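Local coordinates for putative ABC transporter subunit, substrate-binding component (Rhodopseudomonas palustris, PDB 4EVQ), which binds 4-hydroxybenzoate and, as a substrate-binding component, probably delivers such lignin-derived aromatic acids to an ABC transporter for uptake, at residues S169-K172 / K173-A177; G293-A296 / G297-L300. All coordinates share one frame; numbering follows the deposited sequence. Where two conformers were deposited one is given.

How the contacts relate
Both contacts are one-turn relationships, each within one helix and a different one for each contact, and they lie on opposite sides of the chain's centre. Contact 1 belongs to helix 162-177, which connects strands 153-159 and 181-188 of the seven-stranded sheet; contact 2 belongs to helix 288-306, whose side chains reach helix 30-46 and, in the six-stranded sheet, strand 109-111. Their centres are about 31 Å apart and their nearest atoms about 23 Å, so neither touches the other. Bound 4-hydroxybenzoate is about 13 Å from the side chain of Ser-169 in contact 1 and about 13 Å from Gly-293 in contact 2. At that distance neither contact touches the ligand; both lie in the lobes behind the cleft.

Contact 1 (S169-K172 / K173-A177); sequences SGFK and KSFTA
Phe-171 and Phe-175, one helical turn apart, carry the apolar part of this contact. Their side chains lie next to each other and point the same way. The rings are near parallel, at 28°, but slid apart: their centroids are 5.0 Å from each other and overlap is slight. The two faces meet only near their rims. Phe-171 CZ sits over the Phe-175 ring, 3.6 Å from Phe-175 CG, while Phe-175 CB stands over the Phe-171 ring in a CH-pi contact, 4.1 Å from the centroid.

The polar part is mostly helical backbone, including Phe-175 N to Phe-171 O at 2.8 Å. Lys-172 O takes two donors: Thr-176 N at 2.9 Å and the Thr-176 OG1 hydroxyl at 2.8 Å. They arrive from opposite faces of the carbonyl plane. A chi1 of 66° sets OG1 between the backbone N and carbonyl carbon of Thr-176, and this carries the hydroxyl back to Lys-172 O, where it supplements the main-chain bond.

Contact between the remaining side chains is looser. Lys-173 runs extended back along the helix past Ser-169, with its CE 3.6 Å from Ser-169 OG. Beyond the two segments, Lys-173 NZ makes a long, weak ion pair with a sulfate probably left from crystallisation, and Lys-172 NZ has its salt bridge with Asp-185.

Helix 162-177 forms the crossover of the beta-alpha-beta unit joining strands 153-159 and 181-188. Its two phenylalanines face Ala-154 and Val-182 of those strands and Met-146 of helix 135-148, and Phe-171 also stacks with Tyr-211, so the aromatic side of the helix is buried against the sheet.

Contact 2 (G293-A296 / G297-L300); sequences GWDA and GQLL
Gln-298 reaches back one turn of the helix to Asp-295, its NE2 donating to Asp-295 OD1 at 2.9 Å with an N-H...O angle of 153°. The geometry is good at both ends: the acceptor lies in the amide plane, and the donor meets OD1 nearly along its C-O axis. Gln-298 CG is anti to its carbonyl carbon (chi1 -57°), and the chain extends from there alongside Asp-295. The amide also passes Trp-294, its plane turned 61° from the indole. Trp-294 NE1 and Gln-298 NE2 come to 3.5 Å, but both are donors and each has an acceptor elsewhere: NE1 in Glu-270, NE2 additionally in Ala-327 O. Asp-295 OD2 is taken by Ser-328 OG and by a salt bridge to Arg-330, so the carboxylate is gripped at both oxygens. With the amide gone, as in an alanine here, Asp-295 OD1 and Ala-327 O would lose a shared donor, and the carboxylate is likely to rely on Ser-328 and Arg-330 alone.

Packing is tightest at buried Gly-297, where a CB would come 3.1 Å from Trp-294 O. Gly-297 N bonds to Gly-293 O at 3.1 Å; Gln-298 N to Trp-294 O and Leu-299 N to Asp-295 O continue the alpha-helical i to i+4 pattern. Buried Ala-296 presses on Ile-110. Gln-298, by contrast, marks the more solvent-accessible side, held by its hydrogen bonds.

Helix 288-306 thus packs between strand 109-111, helix 30-46 and strand 325-328, a helix-on-sheet layer in one lobe of the two-lobed type I periplasmic binding protein fold.

Contact 1 (S169-K172 / K173-A177)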
ATOM      1  N   SER A 169      12.345   5.821   8.151  1.00  9.83           N
ATOM      2  CA  SER A 169      13.504   6.515   7.555  1.00  9.21           C
ATOM      3  C   SER A 169      13.078   7.716   6.716  1.00  9.81           C
ATOM      4  O   SER A 169      13.636   8.790   6.846  1.00 10.95           O
ATOM      5  CB  SER A 169      14.312   5.527   6.742  1.00 11.42           C
ATOM      6  OG  SER A 169      15.435   6.142   6.152  1.00 14.52           O
ATOM      7  N   GLY A 170      12.045   7.558   5.901  1.00  9.38           N
ATOM      8  CA  GLY A 170      11.554   8.671   5.098  1.00 10.63           C
ATOM      9  C   GLY A 170      11.005   9.785   5.955  1.00  9.39           C
ATOM     10  O   GLY A 170      11.264  10.969   5.721  1.00 10.71           O
ATOM     11  N   PHE A 171      10.212   9.433   6.951  1.00  9.48           N
ATOM     12  CA  PHE A 171       9.700  10.403   7.876  1.00  9.51           C
ATOM     13  C   PHE A 171      10.849  11.188   8.525  1.00  9.67           C
ATOM     14  O   PHE A 171      10.800  12.408   8.643  1.00 10.43           O
ATOM     15  CB  PHE A 171       8.862   9.684   8.957  1.00  8.88           C
ATOM     16  CG  PHE A 171       8.731  10.485  10.233  1.00  8.76           C
ATOM     17  CD1 PHE A 171       7.832  11.516  10.332  1.00  9.62           C
ATOM     18  CD2 PHE A 171       9.572  10.232  11.290  1.00 10.45           C
ATOM     19  CE1 PHE A 171       7.826  12.346  11.464  1.00 11.86           C
ATOM     20  CE2 PHE A 171       9.531  11.028  12.427  1.00 11.32           C
ATOM     21  CZ  PHE A 171       8.642  12.087  12.490  1.00 11.69           C
ATOM     22  N   LYS A 172      11.863  10.487   8.987  1.00 10.21           N
ATOM     23  CA  LYS A 172      12.941  11.134   9.741  1.00 11.42           C
ATOM     24  C   LYS A 172      13.663  12.107   8.816  1.00 12.26           C
ATOM     25  O   LYS A 172      14.050  13.189   9.250  1.00 13.59           O
ATOM     26  CB  LYS A 172      13.935  10.130  10.314  1.00 13.07           C
ATOM     27  CG  LYS A 172      13.394   9.329  11.462  1.00 15.04           C
ATOM     28  CD  LYS A 172      14.330   8.205  11.883  1.00 18.78           C
ATOM     29  CE  LYS A 172      15.547   8.713  12.455  1.00 21.24           C
ATOM     30  NZ  LYS A 172      16.390   7.497  12.826  1.00 22.98           N
ATOM     31  N   LYS A 173      13.862  11.737   7.564  1.00 11.83           N
ATOM     32  CA  LYS A 173      14.524  12.642   6.641  1.00 13.67           C
ATOM     33  C   LYS A 173      13.779  13.926   6.472  1.00 13.51           C
ATOM     34  O   LYS A 173      14.395  14.993   6.527  1.00 14.52           O
ATOM     35  CB  LYS A 173      14.761  11.966   5.306  1.00 14.60           C
ATOM     36  CG  LYS A 173      15.806  10.883   5.398  1.00 17.24           C
ATOM     37  CD  LYS A 173      15.940  10.120   4.103  1.00 19.92           C
ATOM     38  CE  LYS A 173      16.787   8.876   4.326  1.00 23.56           C
ATOM     39  NZ  LYS A 173      16.644   7.904   3.212  1.00 25.88           N
ATOM     40  N   SER A 174      12.484  13.906   6.272  0.57 13.17           N
ATOM     41  CA  SER A 174      11.770  15.158   6.062  0.57 12.69           C
ATOM     42  C   SER A 174      11.481  15.900   7.343  0.57 13.21           C
ATOM     43  O   SER A 174      11.388  17.153   7.334  0.57 12.88           O
ATOM     44  CB  SER A 174      10.479  14.938   5.262  0.57 13.70           C
ATOM     45  OG  SER A 174       9.584  14.160   6.022  0.57 13.54           O
ATOM     46  N   PHE A 175      11.384  15.188   8.455  1.00 12.92           N
ATOM     47  CA  PHE A 175      11.153  15.842   9.730  1.00 12.92           C
ATOM     48  C   PHE A 175      12.408  16.546  10.196  1.00 14.27           C
ATOM     49  O   PHE A 175      12.341  17.720  10.636  1.00 16.24           O
ATOM     50  CB  PHE A 175      10.707  14.810  10.759  1.00 13.08           C
ATOM     51  CG  PHE A 175       9.978  15.406  11.956  1.00 13.30           C
ATOM     52  CD1 PHE A 175       8.693  15.890  11.838  1.00 12.31           C
ATOM     53  CD2 PHE A 175      10.600  15.497  13.201  1.00 13.28           C
ATOM     54  CE1 PHE A 175       8.021  16.434  12.931  1.00 13.04           C
ATOM     55  CE2 PHE A 175       9.907  16.014  14.294  1.00 13.75           C
ATOM     56  CZ  PHE A 175       8.633  16.466  14.159  1.00 13.17           C
ATOM     57  N   THR A 176      13.551  15.901  10.068  1.00 14.35           N
ATOM     58  CA  THR A 176      14.785  16.543  10.464  1.00 15.68           C
ATOM     59  C   THR A 176      15.238  17.615   9.454  1.00 17.82           C
ATOM     60  O   THR A 176      15.875  18.596   9.879  1.00 19.35           O
ATOM     61  CB  THR A 176      15.937  15.536  10.686  1.00 17.58           C
ATOM     62  OG1 THR A 176      16.297  14.909   9.456  1.00 20.12           O
ATOM     63  CG2 THR A 176      15.566  14.495  11.720  1.00 16.71           C
ATOM     64  N   ALA A 177      14.967  17.464   8.156  1.00 18.11           N
ATOM     65  CA  ALA A 177      15.268  18.547   7.189  1.00 19.81           C
ATOM     66  C   ALA A 177      14.471  19.763   7.560  1.00 19.50           C
ATOM     67  O   ALA A 177      14.968  20.900   7.371  1.00 20.82           O
ATOM     68  CB  ALA A 177      14.947  18.118   5.770  1.00 20.55           C
TER

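Contact 2 (G293-A296 / G297-L300)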
ATOM      1  N   GLY A 293      -5.856  -2.849  -5.460  1.00  7.89           N
ATOM      2  CA  GLY A 293      -6.232  -4.057  -6.200  1.00  7.49           C
ATOM      3  C   GLY A 293      -7.055  -3.739  -7.415  1.00  8.04           C
ATOM      4  O   GLY A 293      -6.830  -4.299  -8.503  1.00  8.30           O
ATOM      5  N   TRP A 294      -8.030  -2.882  -7.270  1.00  8.56           N
ATOM      6  CA  TRP A 294      -8.812  -2.427  -8.403  1.00  9.34           C
ATOM      7  C   TRP A 294      -7.929  -1.854  -9.495  1.00  9.84           C
ATOM      8  O   TRP A 294      -8.101  -2.155 -10.704  1.00  9.99           O
ATOM      9  CB  TRP A 294      -9.781  -1.374  -7.884  1.00  9.44           C
ATOM     10  CG  TRP A 294     -10.643  -0.660  -8.896  1.00  9.46           C
ATOM     11  CD1 TRP A 294     -10.351   0.525  -9.505  1.00 10.71           C
ATOM     12  CD2 TRP A 294     -11.982  -0.998  -9.301  1.00 11.38           C
ATOM     13  NE1 TRP A 294     -11.402   0.917 -10.284  1.00 11.22           N
ATOM     14  CE2 TRP A 294     -12.424   0.016 -10.177  1.00 12.29           C
ATOM     15  CE3 TRP A 294     -12.832  -2.062  -9.028  1.00 11.44           C
ATOM     16  CZ2 TRP A 294     -13.684  -0.006 -10.799  1.00 13.04           C
ATOM     17  CZ3 TRP A 294     -14.105  -2.060  -9.605  1.00 12.18           C
ATOM     18  CH2 TRP A 294     -14.518  -1.043 -10.477  1.00 13.31           C
ATOM     19  N   ASP A 295      -6.977  -1.026  -9.121  1.00  8.98           N
ATOM     20  CA  ASP A 295      -6.110  -0.414 -10.104  1.00  9.92           C
ATOM     21  C   ASP A 295      -5.105  -1.370 -10.695  1.00 10.28           C
ATOM     22  O   ASP A 295      -4.663  -1.157 -11.846  1.00 10.34           O
ATOM     23  CB  ASP A 295      -5.408   0.819  -9.530  1.00  8.96           C
ATOM     24  CG  ASP A 295      -6.370   1.991  -9.330  1.00 10.32           C
ATOM     25  OD1 ASP A 295      -7.386   2.090 -10.066  1.00 11.02           O
ATOM     26  OD2 ASP A 295      -6.099   2.853  -8.459  1.00  9.93           O
ATOM     27  N   ALA A 296      -4.720  -2.401  -9.974  1.00  9.67           N
ATOM     28  CA  ALA A 296      -3.948  -3.487 -10.580  1.00  9.53           C
ATOM     29  C   ALA A 296      -4.784  -4.098 -11.688  1.00 10.45           C
ATOM     30  O   ALA A 296      -4.231  -4.386 -12.765  1.00 10.85           O
ATOM     31  CB  ALA A 296      -3.565  -4.522  -9.541  1.00  9.86           C
ATOM     32  N   GLY A 297      -6.087  -4.260 -11.480  1.00 10.26           N
ATOM     33  CA  GLY A 297      -6.994  -4.741 -12.526  1.00 10.62           C
ATOM     34  C   GLY A 297      -7.032  -3.784 -13.685  1.00 10.81           C
ATOM     35  O   GLY A 297      -6.908  -4.236 -14.837  1.00 12.41           O
ATOM     36  N   GLN A 298      -7.154  -2.486 -13.456  1.00 11.51           N
ATOM     37  CA  GLN A 298      -7.139  -1.549 -14.582  1.00 12.57           C
ATOM     38  C   GLN A 298      -5.823  -1.555 -15.350  1.00 12.22           C
ATOM     39  O   GLN A 298      -5.799  -1.430 -16.608  1.00 13.04           O
ATOM     40  CB  GLN A 298      -7.420  -0.134 -14.095  1.00 13.38           C
ATOM     41  CG  GLN A 298      -8.720   0.049 -13.346  1.00 14.16           C
ATOM     42  CD  GLN A 298      -9.213   1.479 -13.472  1.00 15.27           C
ATOM     43  OE1 GLN A 298      -9.794   1.870 -14.497  1.00 17.74           O
ATOM     44  NE2 GLN A 298      -9.014   2.264 -12.437  1.00 15.37           N
ATOM     45  N   LEU A 299      -4.705  -1.658 -14.657  1.00 11.34           N
ATOM     46  CA  LEU A 299      -3.414  -1.655 -15.309  1.00 10.84           C
ATOM     47  C   LEU A 299      -3.256  -2.920 -16.155  1.00 11.99           C
ATOM     48  O   LEU A 299      -2.792  -2.860 -17.316  1.00 13.66           O
ATOM     49  CB  LEU A 299      -2.323  -1.570 -14.246  1.00 11.75           C
ATOM     50  CG  LEU A 299      -0.904  -1.429 -14.778  1.00 12.54           C
ATOM     51  CD1 LEU A 299      -0.734  -0.141 -15.604  1.00 13.43           C
ATOM     52  CD2 LEU A 299       0.126  -1.507 -13.656  1.00 13.51           C
ATOM     53  N   LEU A 300      -3.611  -4.079 -15.607  1.00 11.50           N
ATOM     54  CA  LEU A 300      -3.560  -5.304 -16.372  1.00 12.09           C
ATOM     55  C   LEU A 300      -4.478  -5.226 -17.545  1.00 13.51           C
ATOM     56  O   LEU A 300      -4.092  -5.682 -18.649  1.00 14.43           O
ATOM     57  CB  LEU A 300      -3.912  -6.490 -15.467  1.00 13.27           C
ATOM     58  CG  LEU A 300      -3.812  -7.866 -16.155  1.00 15.20           C
ATOM     59  CD1 LEU A 300      -2.437  -8.078 -16.766  1.00 16.34           C
ATOM     60  CD2 LEU A 300      -4.128  -8.974 -15.167  1.00 15.92           C
TER